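Hemolysin II regulatory protein (Bacillus cereus, PDB 2JJ7) probably binds DNA as a TetR-family transcriptional regulator, consistent with a role in controlling hemolysin II. Local coordinates at residues Gln7-Ile12 with Tyr46-Lys51; Arg23-Thr28 with Gly50-Tyr55; Glu57-Tyr62 with Pro98-Leu103; Val89-Ile94 with Ser156-Pro161. One frame throughout, in Å; residues are numbered along the deposited sequence.

Contact 1 (Gln7-Ile12 with Tyr46-Lys51)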
loop_
_atom_site.group_PDB
_atom_site.type_symbol
_atom_site.label_atom_id
_atom_site.label_comp_id
_atom_site.label_asym_id
_atom_site.label_seq_id
_atom_site.Cartn_x
_atom_site.Cartn_y
_atom_site.Cartn_z
ATOM N N GLN B 7 4.858 29.069 -23.015
ATOM C CA GLN B 7 3.460 28.678 -22.817
ATOM C C GLN B 7 3.082 27.352 -23.505
ATOM O O GLN B 7 2.392 26.513 -22.926
ATOM C CB GLN B 7 2.518 29.808 -23.261
ATOM C CG GLN B 7 1.007 29.508 -23.121
ATOM C CD GLN B 7 0.570 29.242 -21.678
ATOM O OE1 GLN B 7 -0.082 30.074 -21.066
ATOM N NE2 GLN B 7 0.930 28.078 -21.137
ATOM N N THR B 8 3.534 27.163 -24.734
ATOM C CA THR B 8 3.181 25.957 -25.479
ATOM C C THR B 8 3.786 24.723 -24.809
ATOM O O THR B 8 3.107 23.698 -24.657
ATOM C CB THR B 8 3.608 26.062 -26.956
ATOM O OG1 THR B 8 2.991 27.215 -27.536
ATOM C CG2 THR B 8 3.182 24.828 -27.742
ATOM N N MET B 9 5.055 24.841 -24.405
ATOM C CA MET B 9 5.757 23.771 -23.722
ATOM C C MET B 9 5.114 23.469 -22.372
ATOM O O MET B 9 5.027 22.309 -21.968
ATOM C CB MET B 9 7.233 24.124 -23.546
ATOM C CG MET B 9 8.036 23.942 -24.823
ATOM S SD MET B 9 9.739 24.450 -24.621
ATOM C CE MET B 9 10.445 22.964 -23.897
ATOM N N GLU B 10 4.666 24.518 -21.686
ATOM C CA GLU B 10 3.920 24.358 -20.448
ATOM C C GLU B 10 2.592 23.632 -20.669
ATOM O O GLU B 10 2.274 22.689 -19.944
ATOM C CB GLU B 10 3.675 25.704 -19.780
ATOM C CG GLU B 10 2.704 25.593 -18.623
ATOM C CD GLU B 10 3.063 26.506 -17.488
ATOM O OE1 GLU B 10 3.020 27.741 -17.687
ATOM O OE2 GLU B 10 3.392 25.982 -16.401
ATOM N N ASN B 11 1.830 24.073 -21.667
ATOM C CA ASN B 11 0.632 23.357 -22.081
ATOM C C ASN B 11 0.892 21.869 -22.350
ATOM O O ASN B 11 0.102 21.017 -21.928
ATOM C CB ASN B 11 -0.018 24.030 -23.297
ATOM C CG ASN B 11 -0.700 25.334 -22.937
ATOM O OD1 ASN B 11 -0.838 25.671 -21.761
ATOM N ND2 ASN B 11 -1.130 26.077 -23.946
ATOM N N ILE B 12 1.997 21.563 -23.031
ATOM C CA ILE B 12 2.344 20.175 -23.353
ATOM C C ILE B 12 2.690 19.367 -22.099
ATOM O O ILE B 12 2.347 18.189 -22.004
ATOM C CB ILE B 12 3.492 20.074 -24.385
ATOM C CG1 ILE B 12 3.072 20.672 -25.743
ATOM C CG2 ILE B 12 3.950 18.598 -24.565
ATOM C CD1 ILE B 12 4.263 21.033 -26.654
ATOM N N TYR B 46 9.067 18.362 -31.894
ATOM C CA TYR B 46 10.137 19.352 -32.019
ATOM C C TYR B 46 10.673 19.764 -30.630
ATOM O O TYR B 46 11.874 19.735 -30.394
ATOM C CB TYR B 46 9.690 20.571 -32.840
ATOM C CG TYR B 46 10.739 21.654 -32.914
ATOM C CD1 TYR B 46 11.932 21.450 -33.621
ATOM C CD2 TYR B 46 10.559 22.873 -32.254
ATOM C CE1 TYR B 46 12.915 22.432 -33.674
ATOM C CE2 TYR B 46 11.538 23.866 -32.307
ATOM C CZ TYR B 46 12.706 23.636 -33.015
ATOM O OH TYR B 46 13.666 24.612 -33.071
ATOM N N TYR B 47 9.779 20.107 -29.706
ATOM C CA TYR B 47 10.185 20.573 -28.372
ATOM C C TYR B 47 10.731 19.492 -27.422
ATOM O O TYR B 47 11.625 19.764 -26.625
ATOM C CB TYR B 47 9.033 21.327 -27.685
ATOM C CG TYR B 47 8.778 22.729 -28.227
ATOM C CD1 TYR B 47 9.840 23.591 -28.531
ATOM C CD2 TYR B 47 7.473 23.202 -28.407
ATOM C CE1 TYR B 47 9.612 24.883 -29.024
ATOM C CE2 TYR B 47 7.229 24.494 -28.895
ATOM C CZ TYR B 47 8.306 25.328 -29.199
ATOM O OH TYR B 47 8.085 26.597 -29.677
ATOM N N PHE B 48 10.178 18.284 -27.484
ATOM C CA PHE B 48 10.537 17.247 -26.519
ATOM C C PHE B 48 11.168 15.985 -27.105
ATOM O O PHE B 48 11.778 15.215 -26.358
ATOM C CB PHE B 48 9.347 16.899 -25.607
ATOM C CG PHE B 48 8.948 18.032 -24.699
ATOM C CD1 PHE B 48 7.892 18.876 -25.038
ATOM C CD2 PHE B 48 9.667 18.287 -23.527
ATOM C CE1 PHE B 48 7.541 19.960 -24.212
ATOM C CE2 PHE B 48 9.326 19.356 -22.693
ATOM C CZ PHE B 48 8.258 20.194 -23.038
ATOM N N ASN B 49 11.035 15.774 -28.417
ATOM C CA ASN B 49 11.634 14.602 -29.062
ATOM C C ASN B 49 11.339 13.312 -28.299
ATOM O O ASN B 49 12.264 12.673 -27.782
ATOM C CB ASN B 49 13.157 14.775 -29.210
ATOM C CG ASN B 49 13.551 15.585 -30.446
ATOM O OD1 ASN B 49 14.054 16.704 -30.332
ATOM N ND2 ASN B 49 13.331 15.015 -31.631
ATOM N N GLY B 50 10.057 12.959 -28.183
ATOM C CA GLY B 50 9.664 11.633 -27.702
ATOM C C GLY B 50 9.127 11.593 -26.290
ATOM O O GLY B 50 9.384 12.495 -25.480
ATOM N N LYS B 51 8.380 10.537 -25.981
ATOM C CA LYS B 51 7.720 10.473 -24.695
ATOM C C LYS B 51 8.688 10.252 -23.524
ATOM O O LYS B 51 8.399 10.680 -22.420
ATOM C CB LYS B 51 6.547 9.482 -24.696
ATOM C CG LYS B 51 6.901 8.020 -24.622
ATOM C CD LYS B 51 5.733 7.268 -24.013
ATOM C CE LYS B 51 5.970 5.795 -24.051
ATOM N NZ LYS B 51 4.748 5.066 -23.662
#

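Contact 2 (Arg23-Thr28 with Gly50-Tyr55)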
loop_
_atom_site.group_PDB
_atom_site.type_symbol
_atom_site.label_atom_id
_atom_site.label_comp_id
_atom_site.label_asym_id
_atom_site.label_seq_id
_atom_site.Cartn_x
_atom_site.Cartn_y
_atom_site.Cartn_z
ATOM N N ARG B 23 -2.939 6.896 -17.591
ATOM C CA ARG B 23 -2.724 5.627 -18.297
ATOM C C ARG B 23 -1.353 5.007 -18.085
ATOM O O ARG B 23 -1.058 3.948 -18.643
ATOM C CB ARG B 23 -2.967 5.805 -19.799
ATOM C CG ARG B 23 -4.411 5.649 -20.216
ATOM C CD ARG B 23 -4.530 5.637 -21.724
ATOM N NE ARG B 23 -5.922 5.615 -22.168
ATOM C CZ ARG B 23 -6.334 6.013 -23.370
ATOM N NH1 ARG B 23 -5.468 6.478 -24.266
ATOM N NH2 ARG B 23 -7.623 5.956 -23.678
ATOM N N GLY B 24 -0.514 5.661 -17.292
ATOM C CA GLY B 24 0.819 5.138 -17.026
ATOM C C GLY B 24 1.773 5.474 -18.155
ATOM O O GLY B 24 1.356 5.969 -19.201
ATOM N N TYR B 25 3.059 5.208 -17.942
ATOM C CA TYR B 25 4.083 5.483 -18.956
ATOM C C TYR B 25 3.839 4.732 -20.263
ATOM O O TYR B 25 3.883 5.326 -21.342
ATOM C CB TYR B 25 5.494 5.162 -18.429
ATOM C CG TYR B 25 6.560 5.452 -19.456
ATOM C CD1 TYR B 25 6.977 6.762 -19.699
ATOM C CD2 TYR B 25 7.111 4.433 -20.226
ATOM C CE1 TYR B 25 7.930 7.049 -20.663
ATOM C CE2 TYR B 25 8.070 4.712 -21.198
ATOM C CZ TYR B 25 8.473 6.024 -21.406
ATOM O OH TYR B 25 9.419 6.312 -22.358
ATOM N N GLU B 26 3.598 3.425 -20.154
ATOM C CA GLU B 26 3.463 2.543 -21.317
ATOM C C GLU B 26 2.166 2.808 -22.063
ATOM O O GLU B 26 2.138 2.778 -23.288
ATOM C CB GLU B 26 3.521 1.064 -20.908
ATOM C CG GLU B 26 4.637 0.693 -19.916
ATOM C CD GLU B 26 6.023 0.639 -20.550
ATOM O OE1 GLU B 26 6.133 0.594 -21.798
ATOM O OE2 GLU B 26 7.014 0.636 -19.786
ATOM N N GLY B 27 1.095 3.074 -21.320
ATOM C CA GLY B 27 -0.224 3.269 -21.919
ATOM C C GLY B 27 -0.480 4.618 -22.566
ATOM O O GLY B 27 -1.589 4.874 -23.033
ATOM N N THR B 28 0.544 5.469 -22.598
ATOM C CA THR B 28 0.434 6.839 -23.104
ATOM C C THR B 28 1.357 7.031 -24.318
ATOM O O THR B 28 2.489 6.533 -24.324
ATOM C CB THR B 28 0.855 7.855 -22.010
ATOM O OG1 THR B 28 0.187 7.553 -20.777
ATOM C CG2 THR B 28 0.529 9.285 -22.411
ATOM N N GLY B 50 10.057 12.959 -28.183
ATOM C CA GLY B 50 9.664 11.633 -27.702
ATOM C C GLY B 50 9.127 11.593 -26.290
ATOM O O GLY B 50 9.384 12.495 -25.480
ATOM N N LYS B 51 8.380 10.537 -25.981
ATOM C CA LYS B 51 7.720 10.473 -24.695
ATOM C C LYS B 51 8.688 10.252 -23.524
ATOM O O LYS B 51 8.399 10.680 -22.420
ATOM C CB LYS B 51 6.547 9.482 -24.696
ATOM C CG LYS B 51 6.901 8.020 -24.622
ATOM C CD LYS B 51 5.733 7.268 -24.013
ATOM C CE LYS B 51 5.970 5.795 -24.051
ATOM N NZ LYS B 51 4.748 5.066 -23.662
ATOM N N GLU B 52 9.836 9.619 -23.779
ATOM C CA GLU B 52 10.809 9.342 -22.718
ATOM C C GLU B 52 11.288 10.638 -22.069
ATOM O O GLU B 52 11.267 10.779 -20.845
ATOM C CB GLU B 52 11.981 8.514 -23.252
ATOM C CG GLU B 52 13.194 8.409 -22.316
ATOM C CD GLU B 52 13.064 7.337 -21.245
ATOM O OE1 GLU B 52 12.321 7.570 -20.265
ATOM O OE2 GLU B 52 13.724 6.275 -21.364
ATOM N N ASN B 53 11.693 11.588 -22.905
ATOM C CA ASN B 53 12.181 12.877 -22.435
ATOM C C ASN B 53 11.054 13.727 -21.843
ATOM O O ASN B 53 11.249 14.449 -20.868
ATOM C CB ASN B 53 12.878 13.623 -23.575
ATOM C CG ASN B 53 13.432 14.959 -23.130
ATOM O OD1 ASN B 53 14.244 15.025 -22.201
ATOM N ND2 ASN B 53 12.976 16.042 -23.772
ATOM N N LEU B 54 9.875 13.625 -22.445
ATOM C CA LEU B 54 8.692 14.300 -21.968
ATOM C C LEU B 54 8.344 13.833 -20.547
ATOM O O LEU B 54 8.019 14.642 -19.682
ATOM C CB LEU B 54 7.539 14.005 -22.919
ATOM C CG LEU B 54 6.243 14.808 -22.878
ATOM C CD1 LEU B 54 6.515 16.293 -22.789
ATOM C CD2 LEU B 54 5.463 14.486 -24.129
ATOM N N TYR B 55 8.423 12.523 -20.327
ATOM C CA TYR B 55 8.260 11.914 -19.006
ATOM C C TYR B 55 9.270 12.455 -18.007
ATOM O O TYR B 55 8.893 12.847 -16.911
ATOM C CB TYR B 55 8.418 10.416 -19.131
ATOM C CG TYR B 55 8.084 9.607 -17.895
ATOM C CD1 TYR B 55 9.091 8.957 -17.197
ATOM C CD2 TYR B 55 6.766 9.438 -17.464
ATOM C CE1 TYR B 55 8.820 8.187 -16.102
ATOM C CE2 TYR B 55 6.478 8.652 -16.337
ATOM C CZ TYR B 55 7.524 8.031 -15.676
ATOM O OH TYR B 55 7.331 7.232 -14.594
#

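Contact 3 (Glu57-Tyr62 with Pro98-Leu103)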
loop_
_atom_site.group_PDB
_atom_site.type_symbol
_atom_site.label_atom_id
_atom_site.label_comp_id
_atom_site.label_asym_id
_atom_site.label_seq_id
_atom_site.Cartn_x
_atom_site.Cartn_y
_atom_site.Cartn_z
ATOM N N GLU B 57 10.788 15.298 -18.186
ATOM C CA GLU B 57 10.432 16.692 -17.961
ATOM C C GLU B 57 9.211 16.847 -17.043
ATOM O O GLU B 57 9.097 17.838 -16.320
ATOM C CB GLU B 57 10.212 17.414 -19.293
ATOM C CG GLU B 57 11.476 17.640 -20.111
ATOM C CD GLU B 57 12.540 18.440 -19.370
ATOM O OE1 GLU B 57 12.201 19.420 -18.677
ATOM O OE2 GLU B 57 13.724 18.076 -19.478
ATOM N N VAL B 58 8.319 15.856 -17.067
ATOM C CA VAL B 58 7.155 15.823 -16.176
ATOM C C VAL B 58 7.591 15.674 -14.717
ATOM O O VAL B 58 7.141 16.430 -13.854
ATOM C CB VAL B 58 6.147 14.715 -16.566
ATOM C CG1 VAL B 58 5.175 14.417 -15.410
ATOM C CG2 VAL B 58 5.373 15.151 -17.794
ATOM N N PHE B 59 8.486 14.723 -14.456
ATOM C CA PHE B 59 9.073 14.560 -13.116
ATOM C C PHE B 59 9.840 15.807 -12.656
ATOM O O PHE B 59 9.733 16.210 -11.505
ATOM C CB PHE B 59 9.933 13.294 -13.049
ATOM C CG PHE B 59 9.181 12.100 -12.501
ATOM C CD1 PHE B 59 9.085 11.902 -11.127
ATOM C CD2 PHE B 59 8.558 11.193 -13.357
ATOM C CE1 PHE B 59 8.366 10.791 -10.592
ATOM C CE2 PHE B 59 7.852 10.091 -12.850
ATOM C CZ PHE B 59 7.756 9.897 -11.458
ATOM N N LYS B 60 10.574 16.422 -13.582
ATOM C CA LYS B 60 11.318 17.649 -13.318
ATOM C C LYS B 60 10.383 18.818 -12.972
ATOM O O LYS B 60 10.624 19.512 -11.998
ATOM C CB LYS B 60 12.186 18.000 -14.534
ATOM C CG LYS B 60 13.178 19.120 -14.325
ATOM C CD LYS B 60 13.867 19.441 -15.637
ATOM C CE LYS B 60 15.066 20.355 -15.442
ATOM N NZ LYS B 60 15.634 20.800 -16.748
ATOM N N LYS B 61 9.329 19.027 -13.767
ATOM C CA LYS B 61 8.401 20.135 -13.536
ATOM C C LYS B 61 7.520 19.925 -12.307
ATOM O O LYS B 61 7.317 20.860 -11.534
ATOM C CB LYS B 61 7.506 20.407 -14.756
ATOM C CG LYS B 61 6.715 21.709 -14.603
ATOM C CD LYS B 61 6.019 22.147 -15.856
ATOM C CE LYS B 61 5.285 23.470 -15.641
ATOM N NZ LYS B 61 6.187 24.638 -15.390
ATOM N N TYR B 62 7.005 18.708 -12.125
ATOM C CA TYR B 62 5.985 18.464 -11.101
ATOM C C TYR B 62 6.466 17.658 -9.903
ATOM O O TYR B 62 5.706 17.433 -8.957
ATOM C CB TYR B 62 4.722 17.838 -11.715
ATOM C CG TYR B 62 4.127 18.677 -12.820
ATOM C CD1 TYR B 62 3.515 19.904 -12.537
ATOM C CD2 TYR B 62 4.180 18.256 -14.160
ATOM C CE1 TYR B 62 2.966 20.699 -13.562
ATOM C CE2 TYR B 62 3.633 19.046 -15.190
ATOM C CZ TYR B 62 3.030 20.267 -14.883
ATOM O OH TYR B 62 2.491 21.058 -15.885
ATOM N N PRO B 98 -1.273 14.859 -7.890
ATOM C CA PRO B 98 -1.687 13.454 -7.735
ATOM C C PRO B 98 -1.014 12.485 -8.718
ATOM O O PRO B 98 -0.704 11.346 -8.344
ATOM C CB PRO B 98 -3.213 13.491 -7.938
ATOM C CG PRO B 98 -3.550 14.907 -8.427
ATOM C CD PRO B 98 -2.427 15.785 -7.968
ATOM N N GLU B 99 -0.762 12.943 -9.947
ATOM C CA GLU B 99 -0.172 12.101 -10.989
ATOM C C GLU B 99 1.227 11.609 -10.622
ATOM O O GLU B 99 1.610 10.493 -10.984
ATOM C CB GLU B 99 -0.126 12.851 -12.329
ATOM C CG GLU B 99 -1.485 13.116 -12.906
ATOM C CD GLU B 99 -2.109 14.419 -12.433
ATOM O OE1 GLU B 99 -1.526 15.131 -11.574
ATOM O OE2 GLU B 99 -3.194 14.740 -12.950
ATOM N N ILE B 100 1.984 12.460 -9.929
ATOM C CA ILE B 100 3.329 12.118 -9.479
ATOM C C ILE B 100 3.240 10.972 -8.457
ATOM O O ILE B 100 4.115 10.106 -8.401
ATOM C CB ILE B 100 4.073 13.374 -8.911
ATOM C CG1 ILE B 100 4.347 14.440 -10.013
ATOM C CG2 ILE B 100 5.368 12.982 -8.199
ATOM C CD1 ILE B 100 5.245 13.969 -11.230
ATOM N N GLY B 101 2.176 10.959 -7.659
ATOM C CA GLY B 101 1.931 9.849 -6.745
ATOM C C GLY B 101 1.850 8.528 -7.494
ATOM O O GLY B 101 2.594 7.578 -7.213
ATOM N N THR B 102 0.948 8.481 -8.466
ATOM C CA THR B 102 0.723 7.295 -9.286
ATOM C C THR B 102 2.006 6.881 -10.005
ATOM O O THR B 102 2.391 5.715 -9.961
ATOM C CB THR B 102 -0.383 7.566 -10.336
ATOM O OG1 THR B 102 -1.648 7.636 -9.670
ATOM C CG2 THR B 102 -0.428 6.467 -11.403
ATOM N N LEU B 103 2.678 7.843 -10.634
ATOM C CA LEU B 103 3.857 7.540 -11.443
ATOM C C LEU B 103 5.037 7.106 -10.594
ATOM O O LEU B 103 5.736 6.146 -10.955
ATOM C CB LEU B 103 4.242 8.731 -12.330
ATOM C CG LEU B 103 3.177 9.178 -13.328
ATOM C CD1 LEU B 103 3.651 10.425 -14.083
ATOM C CD2 LEU B 103 2.804 8.038 -14.287
#

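Contact 4 (Val89-Ile94 with Ser156-Pro161)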
loop_
_atom_site.group_PDB
_atom_site.type_symbol
_atom_site.label_atom_id
_atom_site.label_comp_id
_atom_site.label_asym_id
_atom_site.label_seq_id
_atom_site.Cartn_x
_atom_site.Cartn_y
_atom_site.Cartn_z
ATOM N N VAL B 89 5.482 16.888 4.097
ATOM C CA VAL B 89 5.999 17.329 2.797
ATOM C C VAL B 89 5.453 16.441 1.664
ATOM O O VAL B 89 4.978 16.948 0.643
ATOM C CB VAL B 89 7.546 17.335 2.757
ATOM C CG1 VAL B 89 8.061 17.587 1.335
ATOM C CG2 VAL B 89 8.124 18.366 3.730
ATOM N N PHE B 90 5.514 15.120 1.842
ATOM C CA PHE B 90 5.087 14.229 0.765
ATOM C C PHE B 90 3.582 14.166 0.534
ATOM O O PHE B 90 3.144 14.237 -0.602
ATOM C CB PHE B 90 5.737 12.846 0.874
ATOM C CG PHE B 90 7.150 12.828 0.370
ATOM C CD1 PHE B 90 8.225 12.689 1.250
ATOM C CD2 PHE B 90 7.408 13.027 -0.986
ATOM C CE1 PHE B 90 9.545 12.706 0.774
ATOM C CE2 PHE B 90 8.729 13.048 -1.484
ATOM C CZ PHE B 90 9.795 12.881 -0.604
ATOM N N THR B 91 2.783 14.082 1.597
ATOM C CA THR B 91 1.332 14.091 1.409
ATOM C C THR B 91 0.868 15.417 0.777
ATOM O O THR B 91 -0.043 15.428 -0.058
ATOM C CB THR B 91 0.543 13.831 2.710
ATOM O OG1 THR B 91 1.034 14.683 3.749
ATOM C CG2 THR B 91 0.660 12.357 3.156
ATOM N N THR B 92 1.497 16.517 1.174
ATOM C CA THR B 92 1.200 17.830 0.573
ATOM C C THR B 92 1.576 17.870 -0.900
ATOM O O THR B 92 0.797 18.366 -1.719
ATOM C CB THR B 92 1.883 18.989 1.334
ATOM O OG1 THR B 92 1.327 19.068 2.652
ATOM C CG2 THR B 92 1.715 20.357 0.591
ATOM N N HIS B 93 2.750 17.336 -1.243
ATOM C CA HIS B 93 3.159 17.303 -2.648
ATOM C C HIS B 93 2.181 16.496 -3.522
ATOM O O HIS B 93 1.848 16.906 -4.649
ATOM C CB HIS B 93 4.577 16.748 -2.838
ATOM C CG HIS B 93 5.138 17.067 -4.187
ATOM N ND1 HIS B 93 5.699 18.290 -4.483
ATOM C CD2 HIS B 93 5.145 16.361 -5.341
ATOM C CE1 HIS B 93 6.054 18.314 -5.754
ATOM N NE2 HIS B 93 5.728 17.156 -6.298
ATOM N N ILE B 94 1.772 15.335 -3.012
ATOM C CA ILE B 94 0.876 14.430 -3.737
ATOM C C ILE B 94 -0.533 15.023 -3.870
ATOM O O ILE B 94 -1.193 14.850 -4.897
ATOM C CB ILE B 94 0.859 13.006 -3.094
ATOM C CG1 ILE B 94 2.235 12.321 -3.246
ATOM C CG2 ILE B 94 -0.269 12.119 -3.664
ATOM C CD1 ILE B 94 3.006 12.672 -4.533
ATOM N N SER B 156 2.330 2.949 -0.243
ATOM C CA SER B 156 1.066 2.697 -0.907
ATOM C C SER B 156 0.009 3.719 -0.514
ATOM O O SER B 156 -0.757 4.175 -1.357
ATOM C CB SER B 156 0.580 1.267 -0.636
ATOM O OG SER B 156 0.081 1.134 0.687
ATOM N N ILE B 157 -0.032 4.086 0.761
ATOM C CA ILE B 157 -1.048 5.040 1.216
ATOM C C ILE B 157 -0.694 6.513 0.927
ATOM O O ILE B 157 -1.568 7.305 0.568
ATOM C CB ILE B 157 -1.437 4.816 2.698
ATOM C CG1 ILE B 157 -0.239 5.045 3.619
ATOM C CG2 ILE B 157 -2.006 3.393 2.885
ATOM C CD1 ILE B 157 -0.495 4.648 5.091
ATOM N N VAL B 158 0.578 6.873 1.073
ATOM C CA VAL B 158 0.992 8.261 0.921
ATOM C C VAL B 158 0.965 8.688 -0.548
ATOM O O VAL B 158 0.675 9.857 -0.864
ATOM C CB VAL B 158 2.393 8.517 1.571
ATOM C CG1 VAL B 158 3.034 9.800 1.040
ATOM C CG2 VAL B 158 2.235 8.598 3.079
ATOM N N LEU B 159 1.265 7.753 -1.446
ATOM C CA LEU B 159 1.319 8.104 -2.881
ATOM C C LEU B 159 0.003 7.942 -3.620
ATOM O O LEU B 159 -0.071 8.256 -4.800
ATOM C CB LEU B 159 2.407 7.308 -3.604
ATOM C CG LEU B 159 3.835 7.496 -3.075
ATOM C CD1 LEU B 159 4.808 6.681 -3.914
ATOM C CD2 LEU B 159 4.205 8.976 -3.107
ATOM N N PHE B 160 -1.019 7.413 -2.947
ATOM C CA PHE B 160 -2.286 7.150 -3.614
ATOM C C PHE B 160 -2.948 8.481 -3.938
ATOM O O PHE B 160 -3.250 9.254 -3.017
ATOM C CB PHE B 160 -3.194 6.281 -2.732
ATOM C CG PHE B 160 -4.453 5.857 -3.402
ATOM C CD1 PHE B 160 -5.677 6.363 -2.976
ATOM C CD2 PHE B 160 -4.416 4.963 -4.480
ATOM C CE1 PHE B 160 -6.856 5.973 -3.598
ATOM C CE2 PHE B 160 -5.581 4.570 -5.115
ATOM C CZ PHE B 160 -6.809 5.073 -4.680
ATOM N N PRO B 161 -3.189 8.751 -5.239
ATOM C CA PRO B 161 -3.588 10.081 -5.690
ATOM C C PRO B 161 -4.939 10.544 -5.158
ATOM O O PRO B 161 -5.217 11.744 -5.170
ATOM C CB PRO B 161 -3.644 9.933 -7.217
ATOM C CG PRO B 161 -3.881 8.498 -7.450
ATOM C CD PRO B 161 -3.120 7.798 -6.363
#

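Contact 1 (Gln7-Ile12 with Tyr46-Lys51)
T8 opens the contact by placing its methyl, CG2, at the edge of the Y47 ring near the ring plane, 4.2 Å from CE2. M9 CG stands anti to the carbonyl carbon (chi1 -77°), and from there the chain runs over one face of Y47: CG lies 3.6 Å above the ring plane, displaced toward the rim, which is a CH-pi contact. The sulfur follows over the same ring, with SD 4.3 Å from the Y47 centroid and only 22° off the ring normal, a Met-aromatic contact. A bend at chi3 (84°) then carries CE to the next residue, where it meets F48 CZ at 3.6 Å, so one side chain bridges both rings. I12, one turn on, divides its branches: CD1 reaches the Y47 edge, while CG2 lies 3.9 Å from F48 CE1, the I12 and F48 side chains running past each other in opposite directions. No hydrogen bond crosses the interface; the 272 Å² buried here comes mainly from side-chain packing, continued by L54, which touches both I12 and F48. Helix 5-23 is thus set against the end of helix 41-48, the second helix of the predicted helix-turn-helix, as in the three-helix DNA-binding domain of TetR-family regulators.

Contact 2 (Arg23-Thr28 with Gly50-Tyr55)
Y25 and K51 meet through both backbone and ring, joining the turn that leads into the predicted helix-turn-helix of this TetR-type domain to the first turn of helix 51-62. K51 NZ donates a hydrogen bond of 2.8 Å to T28 O, lying nearly in line with that carbonyl, the C=O...N angle being 163°. It also donates to Y25 O, but the 2.5 Å between K51 NZ and Y25 O is shorter than usual, so the exact length is doubtful. The same ammonium lies over the Y25 ring, 4.3 Å from its centroid, a cation-pi contact; K51 CE accompanies it over that face. K51 CG sits between the backbone N and the carbonyl carbon (chi1 77°), and beyond it the chain runs extended to the carbonyls. The Y25 ring also turns an edge to the face of Y55, with CD1 above the Y55 plane, offset toward the rim, and the planes 67° apart: a T-shaped pair. At its far end, Y25 OH packs against CA and CB of E52.

Further out, the type I turn from Y25 to T28 brings the two carbonyls within reach of the one ammonium. R114 makes a second cation-pi contact with Y25, and F20 and F59 each meet Y55 edge-to-face, while Y55 OH is hydrogen-bonded to E107. E26 OE1 is 5.0 Å from K51 NZ, not in contact, though its charge may favour the ammonium electrostatically. Within the turn segment itself, T28 OG1 donates a hydrogen bond to G24 O.

Contact 3 (Glu57-Tyr62 with Pro98-Leu103)
Segments 57-62 and 98-103 are helical, with axes 10.6 Å apart at closest approach and crossing at -131°, and they come nearest where Y62 and I100 have their CA atoms 7.1 Å apart. I100 fills much of the interface. Its CG1 is anti to the carbonyl carbon (chi1 -66°) and packs 3.8 Å from Y62 CB; the same atom lies 3.5 Å from Y62 O. I100 CD1 lies over one face of the F59 ring, 4.2 Å from V58 CG1 and 3.9 Å from Y62 CB, so this methyl touches V58, F59 and Y62 of segment 57-62. L103, one turn further along, meets the tip of F59: its CB is 3.8 Å from F59 CZ, while its CD1 comes loosely against V58 CG1. No hydrogen bond links the two segments; Y62 O finds its partner on helix 79-96. The surroundings carry the packing on: V58 also touches A16 of helix 5-23, and I100 touches F122. Apolar helix-helix packing of this kind joins helix 51-62, which follows the predicted helix-turn-helix, to the C-terminal domain, an interface characteristic of the all-helical TetR fold.

Contact 4 (Val89-Ile94 with Ser156-Pro161)
T91 and V158 cross at about a right angle, with T91 CG2 equally placed against both valine methyls, 4.1 Å from CG1 and from CG2. V158 CG1, anti to its backbone N (chi1 161°), also meets F90 CB at 4.1 Å, so one branch fits against two successive residues of helix 79-96. The F90 ring itself leads away from this segment and meets F122 and F126 edge-to-face. I94 approaches differently: it lies against the backbone of V158 to F160. Its CG2 is 3.7 Å from V158 O, with L159 O and F160 O also near, contacts of a methyl with carbonyl oxygens. The other branch turns to L159, CG1 lying 3.9 Å from CD2, and the two side chains cross obliquely. L159 starts out away from helix 79-96, yet its CD2 meets I94 CG1 all the same. All seven touching residues are buried, and no hydrogen bond crosses between the segments. Around this core, T91 and V158 also touch helix 169-181, and L159 and P161 pack on helix 98-109. Beyond F160 lies the second subunit, whose W153 stacks on that ring, placing segment 156-161 at the dimer interface, with helix 79-96 behind it.

The four contacts run from the predicted DNA-binding domain into the C-terminal domain. Contacts 1 and 2, centred 12 Å apart, share G50 and K51 and are joined by a probable hydrogen bond of 3.0 Å between F48 O and N53 ND2. Contact 3 uses the same helix as contact 2, and Y55 CE2 packs 4.0 Å from L103 CD1. Y62 O of contact 3 accepts a probable 2.7 Å hydrogen bond from H93 NE2, on contact 4's first segment, while P161 packs on P98 and T102. Contact 3 thus touches both contacts 2 and 4, which do not touch each other, their nearest atoms being about 10 Å apart; it lies between the predicted helix-turn-helix and the dimer-facing region.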